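Local atomic coordinates of ferric enterobactin receptor PIRA (PDB entry 5FP2), a protein that probably takes up ferric siderophores such as ferric enterobactin across the outer membrane of Pseudomonas aeruginosa as a TonB-dependent receptor. Residues A[158-163]-A[243-248]; A[164-169]-A[190-195]; A[252-257]-A[298-303]; A[314-319]-A[350-355]. One frame throughout, in Å; residues are numbered along the deposited sequence.

Contact 1: A[158-163]-A[243-248]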
loop_
_atom_site.group_PDB
_atom_site.type_symbol
_atom_site.label_atom_id
_atom_site.label_comp_id
_atom_site.label_asym_id
_atom_site.label_seq_id
_atom_site.Cartn_x
_atom_site.Cartn_y
_atom_site.Cartn_z
ATOM N N THR A 158 9.813 -5.181 1.232
ATOM C CA THR A 158 10.143 -6.594 1.127
ATOM C C THR A 158 11.350 -6.918 1.991
ATOM O O THR A 158 11.953 -6.016 2.584
ATOM C CB THR A 158 10.440 -6.953 -0.332
ATOM O OG1 THR A 158 11.415 -6.036 -0.845
ATOM C CG2 THR A 158 9.160 -6.847 -1.166
ATOM N N LYS A 159 11.670 -8.207 2.096
ATOM C CA LYS A 159 12.869 -8.639 2.809
ATOM C C LYS A 159 14.028 -8.715 1.830
ATOM O O LYS A 159 13.810 -8.865 0.633
ATOM C CB LYS A 159 12.612 -9.974 3.511
ATOM C CG LYS A 159 11.441 -9.870 4.476
ATOM C CD LYS A 159 11.239 -11.080 5.386
ATOM C CE LYS A 159 9.918 -10.928 6.158
ATOM N NZ LYS A 159 9.927 -11.467 7.551
ATOM N N ARG A 160 15.234 -8.429 2.303
ATOM C CA ARG A 160 16.342 -8.114 1.392
ATOM C C ARG A 160 17.561 -9.061 1.537
ATOM O O ARG A 160 17.808 -9.632 2.593
ATOM C CB ARG A 160 16.739 -6.643 1.546
ATOM C CG ARG A 160 15.904 -5.696 0.690
ATOM C CD ARG A 160 16.493 -4.298 0.624
ATOM N NE ARG A 160 17.894 -4.327 0.233
ATOM C CZ ARG A 160 18.338 -4.291 -1.029
ATOM N NH1 ARG A 160 17.485 -4.108 -2.034
ATOM N NH2 ARG A 160 19.641 -4.447 -1.300
ATOM N N PRO A 161 18.303 -9.276 0.449
ATOM C CA PRO A 161 19.444 -10.178 0.556
ATOM C C PRO A 161 20.286 -9.923 1.793
ATOM O O PRO A 161 20.471 -8.782 2.189
ATOM C CB PRO A 161 20.261 -9.860 -0.698
ATOM C CG PRO A 161 19.307 -9.203 -1.633
ATOM C CD PRO A 161 18.392 -8.426 -0.746
ATOM N N THR A 162 20.852 -10.977 2.355
ATOM C CA THR A 162 21.531 -10.870 3.632
ATOM C C THR A 162 22.878 -11.589 3.568
ATOM O O THR A 162 23.120 -12.379 2.660
ATOM C CB THR A 162 20.635 -11.454 4.743
ATOM O OG1 THR A 162 21.322 -11.440 6.005
ATOM C CG2 THR A 162 20.202 -12.865 4.375
ATOM N N ASP A 163 23.775 -11.268 4.495
ATOM C CA ASP A 163 25.144 -11.791 4.472
ATOM C C ASP A 163 25.182 -13.280 4.809
ATOM O O ASP A 163 26.208 -13.939 4.630
ATOM C CB ASP A 163 26.024 -11.017 5.462
ATOM C CG ASP A 163 25.391 -10.902 6.849
ATOM O OD1 ASP A 163 24.414 -11.628 7.136
ATOM O OD2 ASP A 163 25.839 -10.053 7.648
ATOM N N MET A 243 15.702 -11.287 -7.109
ATOM C CA MET A 243 16.556 -10.109 -7.056
ATOM C C MET A 243 18.014 -10.497 -6.952
ATOM O O MET A 243 18.401 -11.263 -6.076
ATOM C CB MET A 243 16.214 -9.189 -5.869
ATOM C CG MET A 243 17.106 -7.953 -5.786
ATOM S SD MET A 243 16.420 -6.653 -4.732
ATOM C CE MET A 243 16.786 -7.336 -3.103
ATOM N N LEU A 244 18.827 -9.841 -7.766
ATOM C CA LEU A 244 20.261 -10.009 -7.745
ATOM C C LEU A 244 20.822 -8.690 -7.288
ATOM O O LEU A 244 20.443 -7.631 -7.802
ATOM C CB LEU A 244 20.743 -10.304 -9.169
ATOM C CG LEU A 244 22.159 -10.817 -9.398
ATOM C CD1 LEU A 244 22.667 -11.757 -8.312
ATOM C CD2 LEU A 244 22.154 -11.527 -10.738
ATOM N N SER A 245 21.639 -8.724 -6.248
ATOM C CA SER A 245 22.142 -7.476 -5.703
ATOM C C SER A 245 23.659 -7.384 -5.831
ATOM O O SER A 245 24.380 -8.295 -5.423
ATOM C CB SER A 245 21.737 -7.329 -4.251
ATOM O OG SER A 245 22.183 -6.075 -3.802
ATOM N N TRP A 246 24.148 -6.275 -6.369
ATOM C CA TRP A 246 25.571 -6.147 -6.617
ATOM C C TRP A 246 26.168 -4.951 -5.868
ATOM O O TRP A 246 25.852 -3.793 -6.149
ATOM C CB TRP A 246 25.833 -6.068 -8.128
ATOM C CG TRP A 246 27.248 -5.717 -8.498
ATOM C CD1 TRP A 246 28.376 -5.921 -7.752
ATOM C CD2 TRP A 246 27.682 -5.136 -9.729
ATOM N NE1 TRP A 246 29.461 -5.409 -8.400
ATOM C CE2 TRP A 246 29.071 -4.968 -9.639
ATOM C CE3 TRP A 246 27.024 -4.721 -10.889
ATOM C CZ2 TRP A 246 29.817 -4.401 -10.668
ATOM C CZ3 TRP A 246 27.758 -4.156 -11.901
ATOM C CH2 TRP A 246 29.141 -3.988 -11.781
ATOM N N GLN A 247 27.068 -5.248 -4.936
ATOM C CA GLN A 247 27.777 -4.216 -4.207
ATOM C C GLN A 247 29.013 -3.779 -4.953
ATOM O O GLN A 247 30.077 -4.373 -4.807
ATOM C CB GLN A 247 28.173 -4.700 -2.816
ATOM C CG GLN A 247 28.473 -3.560 -1.853
ATOM C CD GLN A 247 27.635 -3.650 -0.609
ATOM O OE1 GLN A 247 27.796 -4.560 0.208
ATOM N NE2 GLN A 247 26.694 -2.726 -0.476
ATOM N N VAL A 248 28.845 -2.751 -5.773
ATOM C CA VAL A 248 29.874 -2.285 -6.688
ATOM C C VAL A 248 30.983 -1.658 -5.864
ATOM O O VAL A 248 32.164 -1.804 -6.176
ATOM C CB VAL A 248 29.308 -1.210 -7.632
ATOM C CG1 VAL A 248 30.338 -0.820 -8.672
ATOM C CG2 VAL A 248 28.032 -1.697 -8.304
#
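The linker that leads from plug strand 152-158 to barrel strand 166-176 passes close to the inner wall of the barrel, where Arg160 and Pro161 lie against Met243 and Ser245 of strand 235-247. The backbones stay well apart, with the CA atoms of Pro161 and Ser245 separated by 7.3 Å, so side chains alone bridge the gap. Met243 sends its flexible thioether toward the linker. CG stands anti to the backbone N (chi1 179°), and after a bend at chi3 (77°) the terminal methyl CE is modelled between the proline ring and the arginine head. There CE sits over one face of the Arg160 guanidinium, 3.5 Å from NH1, while SD is 3.9 Å from NH1. Pro161 CD covers the centre of one face at a height of 4.1 Å. Its modelled approach to Met243 CE is too close to be trusted, so the exact place of CE is doubtful; as modelled, the two side chains cross at about a right angle.

This is the plug-barrel junction of a TonB-dependent receptor, and its polar chemistry is completed by the neighbouring strand, 252-264. Asp255 forms a salt bridge with Arg160 NH1 through OD2 and a hydrogen bond with Ser245 OG through OD1. Arginine suits the linker because its flat guanidinium can lie against a methionine methyl and a proline ring while its N-H groups reach an acid. Ser245 is small enough to let Pro161 CG come within 4.0 Å of its CB, and its OG lies obliquely to the guanidinium, 3.9 Å from NH2.

Contact 2: A[164-169]-A[190-195]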
loop_
_atom_site.group_PDB
_atom_site.type_symbol
_atom_site.label_atom_id
_atom_site.label_comp_id
_atom_site.label_asym_id
_atom_site.label_seq_id
_atom_site.Cartn_x
_atom_site.Cartn_y
_atom_site.Cartn_z
ATOM N N ARG A 164 24.056 -13.795 5.296
ATOM C CA ARG A 164 23.929 -15.187 5.695
ATOM C C ARG A 164 22.726 -15.795 4.974
ATOM O O ARG A 164 21.867 -15.067 4.494
ATOM C CB ARG A 164 23.734 -15.260 7.209
ATOM C CG ARG A 164 24.924 -14.772 8.023
ATOM C CD ARG A 164 24.703 -14.984 9.520
ATOM N NE ARG A 164 23.489 -14.315 10.005
ATOM C CZ ARG A 164 23.237 -14.031 11.284
ATOM N NH1 ARG A 164 24.098 -14.377 12.233
ATOM N NH2 ARG A 164 22.122 -13.391 11.614
ATOM N N LEU A 165 22.696 -17.116 4.826
ATOM C CA LEU A 165 21.705 -17.753 3.956
ATOM C C LEU A 165 20.419 -17.892 4.721
ATOM O O LEU A 165 20.438 -18.163 5.913
ATOM C CB LEU A 165 22.170 -19.139 3.481
ATOM C CG LEU A 165 21.101 -20.001 2.788
ATOM C CD1 LEU A 165 21.003 -19.684 1.306
ATOM C CD2 LEU A 165 21.326 -21.492 2.985
ATOM N N ARG A 166 19.301 -17.768 4.021
ATOM C CA ARG A 166 18.026 -17.544 4.671
ATOM C C ARG A 166 16.917 -18.140 3.829
ATOM O O ARG A 166 16.679 -17.722 2.704
ATOM C CB ARG A 166 17.787 -16.046 4.876
ATOM C CG ARG A 166 16.773 -15.704 5.958
ATOM C CD ARG A 166 16.616 -14.193 6.116
ATOM N NE ARG A 166 17.153 -13.735 7.398
ATOM C CZ ARG A 166 16.638 -12.758 8.148
ATOM N NH1 ARG A 166 15.548 -12.086 7.763
ATOM N NH2 ARG A 166 17.230 -12.442 9.294
ATOM N N GLY A 167 16.204 -19.096 4.405
ATOM C CA GLY A 167 15.020 -19.630 3.760
ATOM C C GLY A 167 13.827 -19.526 4.679
ATOM O O GLY A 167 13.981 -19.535 5.891
ATOM N N SER A 168 12.654 -19.349 4.083
ATOM C CA SER A 168 11.403 -19.605 4.761
ATOM C C SER A 168 10.362 -20.207 3.816
ATOM O O SER A 168 10.314 -19.879 2.625
ATOM C CB SER A 168 10.867 -18.321 5.405
ATOM O OG SER A 168 9.713 -18.583 6.192
ATOM N N MET A 169 9.555 -21.115 4.368
ATOM C CA MET A 169 8.279 -21.494 3.775
ATOM C C MET A 169 7.128 -21.096 4.689
ATOM O O MET A 169 7.301 -20.925 5.897
ATOM C CB MET A 169 8.218 -23.001 3.565
ATOM C CG MET A 169 9.005 -23.482 2.360
ATOM S SD MET A 169 8.707 -25.234 2.032
ATOM C CE MET A 169 6.900 -25.245 2.144
ATOM N N SER A 190 10.607 -17.849 0.898
ATOM C CA SER A 190 11.583 -16.844 0.557
ATOM C C SER A 190 12.989 -17.349 0.819
ATOM O O SER A 190 13.329 -17.705 1.937
ATOM C CB SER A 190 11.362 -15.582 1.363
ATOM O OG SER A 190 12.619 -14.934 1.554
ATOM N N LEU A 191 13.823 -17.310 -0.207
ATOM C CA LEU A 191 15.217 -17.703 -0.082
ATOM C C LEU A 191 16.103 -16.489 -0.371
ATOM O O LEU A 191 15.791 -15.661 -1.233
ATOM C CB LEU A 191 15.524 -18.825 -1.072
ATOM C CG LEU A 191 16.879 -19.512 -0.903
ATOM C CD1 LEU A 191 16.931 -20.280 0.407
ATOM C CD2 LEU A 191 17.163 -20.453 -2.051
ATOM N N SER A 192 17.156 -16.332 0.422
ATOM C CA SER A 192 18.035 -15.178 0.287
ATOM C C SER A 192 19.396 -15.465 0.907
ATOM O O SER A 192 19.514 -16.218 1.872
ATOM C CB SER A 192 17.394 -13.920 0.919
ATOM O OG SER A 192 17.647 -13.818 2.320
ATOM N N GLY A 193 20.425 -14.826 0.371
ATOM C CA GLY A 193 21.783 -15.128 0.812
ATOM C C GLY A 193 22.884 -14.590 -0.084
ATOM O O GLY A 193 22.633 -13.857 -1.038
ATOM N N PRO A 194 24.125 -14.902 0.267
ATOM C CA PRO A 194 25.222 -14.423 -0.544
ATOM C C PRO A 194 25.637 -15.454 -1.555
ATOM O O PRO A 194 25.496 -16.648 -1.311
ATOM C CB PRO A 194 26.338 -14.212 0.472
ATOM C CG PRO A 194 26.067 -15.227 1.526
ATOM C CD PRO A 194 24.580 -15.428 1.562
ATOM N N LEU A 195 26.092 -14.980 -2.703
ATOM C CA LEU A 195 26.810 -15.821 -3.637
ATOM C C LEU A 195 28.298 -15.580 -3.483
ATOM O O LEU A 195 29.058 -16.494 -3.222
ATOM C CB LEU A 195 26.370 -15.449 -5.030
ATOM C CG LEU A 195 24.891 -15.733 -5.161
ATOM C CD1 LEU A 195 24.303 -14.887 -6.270
ATOM C CD2 LEU A 195 24.701 -17.208 -5.442
#
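Arg166 and Ser192 face each other as a hydrogen-bonded antiparallel pair, and their side chains leave the sheet on the same face as those of Ser168 and Ser190. Ser192 OG lies between its own backbone N and carbonyl carbon (chi1 86°), which puts it 3.4 Å from Arg166 CB. From there the arginine chain runs away from the partner strand and bends at chi3. The small hydroxyl leaves room beside the root of the long side chain. Ser190 OG makes a weak hydrogen bond to Glu130, and Thr162 of the plug linker packs on Ser192, consistent with this face looking inward. Ser168 OG is bonded to Thr715 O of the last strand.

The reverse face is apolar. Leu191 CG is anti to the backbone N (chi1 -170°), and the chain reaches over Gly167, bringing CD1 to 3.9 Å from Gly167 CA. Glycine presents only its backbone here and lets the methyl settle across the strand. Leu165 CD1 then meets Leu191 CD1 at 4.2 Å, a modest contact on the surface. Beyond it, Gly193 is almost fully stretched, with no side chain to crowd the ring of Pro194, whose CD packs 3.9 Å from Arg164 C.

Backbone bonds hold the register: Ser192 N to Arg166 O at 2.7 Å and Ser168 N to Ser190 O at 2.8 Å. The strands run antiparallel at 177°. The pair belongs to the first hairpin of the 22-stranded barrel characteristic of TonB-dependent receptors, and here strand 166-176 also bonds to the last strand, 708-716, closing the cylinder.

Contact 3: A[252-257]-A[298-303]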
loop_
_atom_site.group_PDB
_atom_site.type_symbol
_atom_site.label_atom_id
_atom_site.label_comp_id
_atom_site.label_asym_id
_atom_site.label_seq_id
_atom_site.Cartn_x
_atom_site.Cartn_y
_atom_site.Cartn_z
ATOM N N GLN A 252 27.899 1.905 -3.023
ATOM C CA GLN A 252 26.998 1.733 -4.167
ATOM C C GLN A 252 26.415 0.330 -4.258
ATOM O O GLN A 252 27.100 -0.664 -4.023
ATOM C CB GLN A 252 27.712 2.044 -5.479
ATOM C CG GLN A 252 28.094 3.502 -5.656
ATOM C CD GLN A 252 28.774 3.757 -6.984
ATOM O OE1 GLN A 252 29.944 4.151 -7.038
ATOM N NE2 GLN A 252 28.037 3.548 -8.067
ATOM N N VAL A 253 25.139 0.265 -4.617
ATOM C CA VAL A 253 24.475 -1.006 -4.815
ATOM C C VAL A 253 23.601 -0.911 -6.052
ATOM O O VAL A 253 22.879 0.063 -6.226
ATOM C CB VAL A 253 23.615 -1.397 -3.603
ATOM C CG1 VAL A 253 22.775 -2.618 -3.919
ATOM C CG2 VAL A 253 24.499 -1.693 -2.409
ATOM N N VAL A 254 23.691 -1.908 -6.923
ATOM C CA VAL A 254 22.745 -2.044 -8.013
ATOM C C VAL A 254 21.870 -3.258 -7.738
ATOM O O VAL A 254 22.370 -4.277 -7.275
ATOM C CB VAL A 254 23.468 -2.209 -9.357
ATOM C CG1 VAL A 254 22.465 -2.383 -10.481
ATOM C CG2 VAL A 254 24.353 -1.006 -9.617
ATOM N N ASP A 255 20.563 -3.133 -7.949
ATOM C CA ASP A 255 19.683 -4.298 -7.916
ATOM C C ASP A 255 19.112 -4.629 -9.287
ATOM O O ASP A 255 18.434 -3.801 -9.889
ATOM C CB ASP A 255 18.530 -4.079 -6.950
ATOM C CG ASP A 255 18.996 -3.876 -5.526
ATOM O OD1 ASP A 255 20.155 -4.258 -5.232
ATOM O OD2 ASP A 255 18.227 -3.280 -4.723
ATOM N N PHE A 256 19.325 -5.864 -9.732
ATOM C CA PHE A 256 18.629 -6.414 -10.892
ATOM C C PHE A 256 17.465 -7.234 -10.373
ATOM O O PHE A 256 17.659 -8.053 -9.482
ATOM C CB PHE A 256 19.587 -7.304 -11.713
ATOM C CG PHE A 256 20.894 -6.631 -12.047
ATOM C CD1 PHE A 256 20.981 -5.757 -13.116
ATOM C CD2 PHE A 256 21.983 -6.742 -11.198
ATOM C CE1 PHE A 256 22.132 -5.027 -13.346
ATOM C CE2 PHE A 256 23.139 -6.016 -11.425
ATOM C CZ PHE A 256 23.214 -5.160 -12.502
ATOM N N GLU A 257 16.255 -6.955 -10.856
ATOM C CA GLU A 257 15.057 -7.672 -10.400
ATOM C C GLU A 257 14.219 -8.188 -11.549
ATOM O O GLU A 257 14.093 -7.523 -12.569
ATOM C CB GLU A 257 14.140 -6.738 -9.631
ATOM C CG GLU A 257 14.541 -6.365 -8.224
ATOM C CD GLU A 257 14.355 -4.871 -8.038
ATOM O OE1 GLU A 257 15.091 -4.086 -8.688
ATOM O OE2 GLU A 257 13.357 -4.477 -7.405
ATOM N N TYR A 298 10.481 -6.327 -14.867
ATOM C CA TYR A 298 11.928 -6.131 -14.856
ATOM C C TYR A 298 12.233 -4.769 -14.205
ATOM O O TYR A 298 11.514 -3.781 -14.413
ATOM C CB TYR A 298 12.473 -6.155 -16.289
ATOM C CG TYR A 298 12.453 -7.516 -16.969
ATOM C CD1 TYR A 298 13.502 -8.412 -16.804
ATOM C CD2 TYR A 298 11.442 -7.862 -17.856
ATOM C CE1 TYR A 298 13.495 -9.647 -17.426
ATOM C CE2 TYR A 298 11.448 -9.084 -18.513
ATOM C CZ TYR A 298 12.477 -9.976 -18.294
ATOM O OH TYR A 298 12.456 -11.218 -18.894
ATOM N N ALA A 299 13.309 -4.710 -13.427
ATOM C CA ALA A 299 13.785 -3.443 -12.889
ATOM C C ALA A 299 15.288 -3.467 -12.637
ATOM O O ALA A 299 15.848 -4.498 -12.281
ATOM C CB ALA A 299 13.039 -3.120 -11.607
ATOM N N ILE A 300 15.936 -2.327 -12.839
ATOM C CA ILE A 300 17.283 -2.121 -12.342
ATOM C C ILE A 300 17.346 -0.912 -11.426
ATOM O O ILE A 300 16.696 0.103 -11.687
ATOM C CB ILE A 300 18.246 -1.865 -13.486
ATOM C CG1 ILE A 300 18.209 -3.056 -14.451
ATOM C CG2 ILE A 300 19.644 -1.635 -12.936
ATOM C CD1 ILE A 300 19.122 -2.913 -15.644
ATOM N N THR A 301 18.102 -1.014 -10.336
ATOM C CA THR A 301 18.102 0.045 -9.326
ATOM C C THR A 301 19.537 0.382 -8.919
ATOM O O THR A 301 20.312 -0.482 -8.544
ATOM C CB THR A 301 17.264 -0.351 -8.084
ATOM O OG1 THR A 301 15.921 -0.652 -8.477
ATOM C CG2 THR A 301 17.228 0.758 -7.075
ATOM N N HIS A 302 19.877 1.659 -8.955
ATOM C CA HIS A 302 21.145 2.097 -8.413
ATOM C C HIS A 302 20.916 2.975 -7.179
ATOM O O HIS A 302 20.141 3.922 -7.228
ATOM C CB HIS A 302 21.930 2.856 -9.480
ATOM C CG HIS A 302 23.290 3.269 -9.035
ATOM N ND1 HIS A 302 23.500 4.311 -8.161
ATOM C CD2 HIS A 302 24.502 2.725 -9.269
ATOM C CE1 HIS A 302 24.791 4.410 -7.903
ATOM N NE2 HIS A 302 25.421 3.462 -8.566
ATOM N N ASN A 303 21.544 2.599 -6.068
ATOM C CA ASN A 303 21.489 3.338 -4.822
ATOM C C ASN A 303 22.899 3.763 -4.445
ATOM O O ASN A 303 23.663 2.946 -3.954
ATOM C CB ASN A 303 20.970 2.435 -3.687
ATOM C CG ASN A 303 19.450 2.223 -3.699
ATOM O OD1 ASN A 303 18.990 1.096 -3.523
ATOM N ND2 ASN A 303 18.678 3.299 -3.739
#
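Gln252 NE2 donates to His302 NE2 at 2.7 Å, a side-chain bond that joins the strands beside their backbone ladder. The amide nitrogen arrives at the edge of the imidazole, practically in the ring plane, although the amide plane itself is turned 58° from the ring. His302 CG stands anti to the backbone N (chi1 -176°), while the extended glutamine chain crosses the histidine side chain at a slant and delivers NE2 to the ring edge.

Six backbone bonds follow between strands 252-264 and 292-306, among them Asn303 N to Val253 O at 2.9 Å and Asp255 N to Thr301 O at 2.7 Å. Asp255 packs its CB on Thr301 CB at 4.1 Å, and its carboxylate is engaged by Arg160 and Ser245. Glu257 bends at chi2 over Ala299, with OE1 3.7 Å from Ala299 CB. The small methyl leaves space for this fold of the chain, and OE2 makes a long, weak ion pair with Lys101.

On the opposite face, Val254 and Ile300 lie side by side, CG1 of the valine 3.8 Å from CG2 of the isoleucine. Val254 CG2 also touches His302 CD2, and Phe256 CD1 comes within 4.1 Å of Ile300 CG1. Branched and aromatic residues suit this outer wall, where Tyr298 touches a bound n-octane. With NE2 acting as acceptor, His302 is probably neutral, its proton on ND1. Acids turned inward and hydrocarbon turned outward are consistent with a wall that is polar toward the plug and largely apolar outside, the Gln252-His302 bond being a polar exception that pairs its own groups.

Contact 4: A[314-319]-A[350-355]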
loop_
_atom_site.group_PDB
_atom_site.type_symbol
_atom_site.label_atom_id
_atom_site.label_comp_id
_atom_site.label_asym_id
_atom_site.label_seq_id
_atom_site.Cartn_x
_atom_site.Cartn_y
_atom_site.Cartn_z
ATOM N N VAL A 314 16.040 4.443 -10.914
ATOM C CA VAL A 314 15.254 3.260 -11.227
ATOM C C VAL A 314 14.878 3.178 -12.705
ATOM O O VAL A 314 14.227 4.068 -13.247
ATOM C CB VAL A 314 13.941 3.257 -10.436
ATOM C CG1 VAL A 314 13.166 1.991 -10.755
ATOM C CG2 VAL A 314 14.207 3.377 -8.940
ATOM N N ALA A 315 15.203 2.056 -13.326
ATOM C CA ALA A 315 14.579 1.676 -14.587
ATOM C C ALA A 315 13.593 0.543 -14.343
ATOM O O ALA A 315 13.802 -0.287 -13.469
ATOM C CB ALA A 315 15.644 1.249 -15.590
ATOM N N GLN A 316 12.557 0.446 -15.160
ATOM C CA GLN A 316 11.510 -0.513 -14.876
ATOM C C GLN A 316 10.749 -0.874 -16.140
ATOM O O GLN A 316 10.500 -0.015 -16.975
ATOM C CB GLN A 316 10.577 0.103 -13.833
ATOM C CG GLN A 316 9.432 -0.772 -13.380
ATOM C CD GLN A 316 8.574 -0.090 -12.328
ATOM O OE1 GLN A 316 8.865 1.029 -11.853
ATOM N NE2 GLN A 316 7.482 -0.754 -11.966
ATOM N N TYR A 317 10.362 -2.137 -16.274
ATOM C CA TYR A 317 9.421 -2.524 -17.313
ATOM C C TYR A 317 8.378 -3.490 -16.769
ATOM O O TYR A 317 8.696 -4.336 -15.940
ATOM C CB TYR A 317 10.170 -3.163 -18.470
ATOM C CG TYR A 317 9.279 -3.798 -19.504
ATOM C CD1 TYR A 317 8.703 -3.035 -20.502
ATOM C CD2 TYR A 317 9.045 -5.169 -19.506
ATOM C CE1 TYR A 317 7.911 -3.619 -21.474
ATOM C CE2 TYR A 317 8.245 -5.758 -20.467
ATOM C CZ TYR A 317 7.694 -4.980 -21.455
ATOM O OH TYR A 317 6.858 -5.540 -22.385
ATOM N N ASP A 318 7.115 -3.285 -17.148
ATOM C CA ASP A 318 6.010 -4.198 -16.800
ATOM C C ASP A 318 5.221 -4.558 -18.068
ATOM O O ASP A 318 4.856 -3.682 -18.857
ATOM C CB ASP A 318 5.029 -3.551 -15.808
ATOM C CG ASP A 318 5.722 -2.845 -14.643
ATOM O OD1 ASP A 318 6.779 -3.329 -14.168
ATOM O OD2 ASP A 318 5.169 -1.828 -14.161
ATOM N N SER A 319 4.945 -5.841 -18.259
ATOM C CA SER A 319 3.948 -6.256 -19.238
ATOM C C SER A 319 2.788 -6.874 -18.487
ATOM O O SER A 319 2.954 -7.307 -17.351
ATOM C CB SER A 319 4.540 -7.249 -20.248
ATOM O OG SER A 319 3.882 -8.509 -20.219
ATOM N N ASN A 350 4.361 -0.863 -19.316
ATOM C CA ASN A 350 4.904 0.353 -18.731
ATOM C C ASN A 350 6.411 0.432 -18.784
ATOM O O ASN A 350 7.093 -0.448 -18.281
ATOM C CB ASN A 350 4.482 0.466 -17.271
ATOM C CG ASN A 350 3.092 1.022 -17.130
ATOM O OD1 ASN A 350 2.875 2.233 -17.258
ATOM N ND2 ASN A 350 2.122 0.127 -16.984
ATOM N N TYR A 351 6.913 1.576 -19.219
ATOM C CA TYR A 351 8.307 1.895 -19.027
ATOM C C TYR A 351 8.402 3.023 -18.010
ATOM O O TYR A 351 7.638 3.965 -18.083
ATOM C CB TYR A 351 8.933 2.298 -20.372
ATOM C CG TYR A 351 8.596 1.340 -21.501
ATOM C CD1 TYR A 351 7.344 1.359 -22.113
ATOM C CD2 TYR A 351 9.496 0.371 -21.898
ATOM C CE1 TYR A 351 7.012 0.454 -23.104
ATOM C CE2 TYR A 351 9.174 -0.534 -22.887
ATOM C CZ TYR A 351 7.928 -0.495 -23.475
ATOM O OH TYR A 351 7.634 -1.378 -24.491
ATOM N N ARG A 352 9.328 2.916 -17.062
ATOM C CA ARG A 352 9.561 3.964 -16.082
ATOM C C ARG A 352 11.056 4.256 -15.878
ATOM O O ARG A 352 11.871 3.337 -15.765
ATOM C CB ARG A 352 8.929 3.559 -14.744
ATOM C CG ARG A 352 7.461 3.940 -14.572
ATOM C CD ARG A 352 6.667 2.863 -13.833
ATOM N NE ARG A 352 5.225 3.156 -13.786
ATOM C CZ ARG A 352 4.261 2.238 -13.665
ATOM N NH1 ARG A 352 4.568 0.941 -13.643
ATOM N NH2 ARG A 352 2.980 2.606 -13.636
ATOM N N LEU A 353 11.393 5.543 -15.771
ATOM C CA LEU A 353 12.683 5.982 -15.246
ATOM C C LEU A 353 12.507 6.973 -14.097
ATOM O O LEU A 353 11.500 7.669 -14.016
ATOM C CB LEU A 353 13.497 6.635 -16.357
ATOM C CG LEU A 353 13.974 5.705 -17.476
ATOM C CD1 LEU A 353 14.434 6.522 -18.670
ATOM C CD2 LEU A 353 15.088 4.797 -16.985
ATOM N N SER A 354 13.462 7.010 -13.175
ATOM C CA SER A 354 13.261 7.714 -11.902
ATOM C C SER A 354 14.598 8.125 -11.307
ATOM O O SER A 354 15.547 7.349 -11.296
ATOM C CB SER A 354 12.513 6.823 -10.902
ATOM O OG SER A 354 11.416 6.173 -11.520
ATOM N N GLY A 355 14.666 9.348 -10.806
ATOM C CA GLY A 355 15.858 9.839 -10.138
ATOM C C GLY A 355 15.426 10.509 -8.857
ATOM O O GLY A 355 14.393 11.180 -8.822
#
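Val314 pairs with Ser354 at the start of this stretch of antiparallel strands. Val314 N donates to Ser354 O at 3.0 Å. Val314 CB and Ser354 CB sit 3.9 Å apart on the face that looks toward the plug, where Val314 also packs on Lys101. Ala315 turns to the reverse face. Its short methyl CB receives Leu353 CD2 at 3.9 Å, the leucine reaching across toward the neighbouring strand over a residue too small to obstruct it.

Gln316 returns to the plug side and runs alongside Arg352, both pointing the same way. With CG anti to the backbone N (chi1 -178°) and the rest of the chain extended, its OE1 rests 3.5 Å from Arg352 CD, and NE2 is given to Pro102 O of plug strand 101-102. Tyr317 lies beside Tyr351 on the outer face. The rim of its ring, at CD1, is 3.5 Å from Tyr351 CE2; the ring centres are 5.2 Å apart and the planes inclined at 53°, an oblique pairing.

Asp318 completes the inner row. Its OD2 meets Arg352 NH1 at 2.9 Å in a salt bridge, approaching the guanidinium at its edge and close to its plane, and the two side chains cross at about a right angle. Asn350 OD1 lies over one guanidinium face, 3.6 Å above the plane. The salt bridge and a bond from Arg352 NE to Asn376 of the next strand fix the guanidinium and probably help to balance its charge. A polar, charged inner row behind an outer row of tyrosine and leucine is characteristic of the wall of a plugged outer-membrane beta barrel.

From the N terminus, the chain leaves the plug through 158-163 and enters the barrel at 164-169. Contact 2 closes first, turning strands 166-176 and 184-194 into a hairpin, and it falls wholly within the larger loop that contact 1 completes when 243-248 comes back to the linker. Contacts 3 and 4 then close in series, each pairing neighbouring strands, and no loops cross. The barrel sheet carries the connection onward: strand 235-247 bonds to 252-264 between contacts 1 and 3, and strand 292-306 to 309-323 between contacts 3 and 4. Contacts 2 and 4, about 27 Å apart between centres, do not touch, yet belong to the same wall.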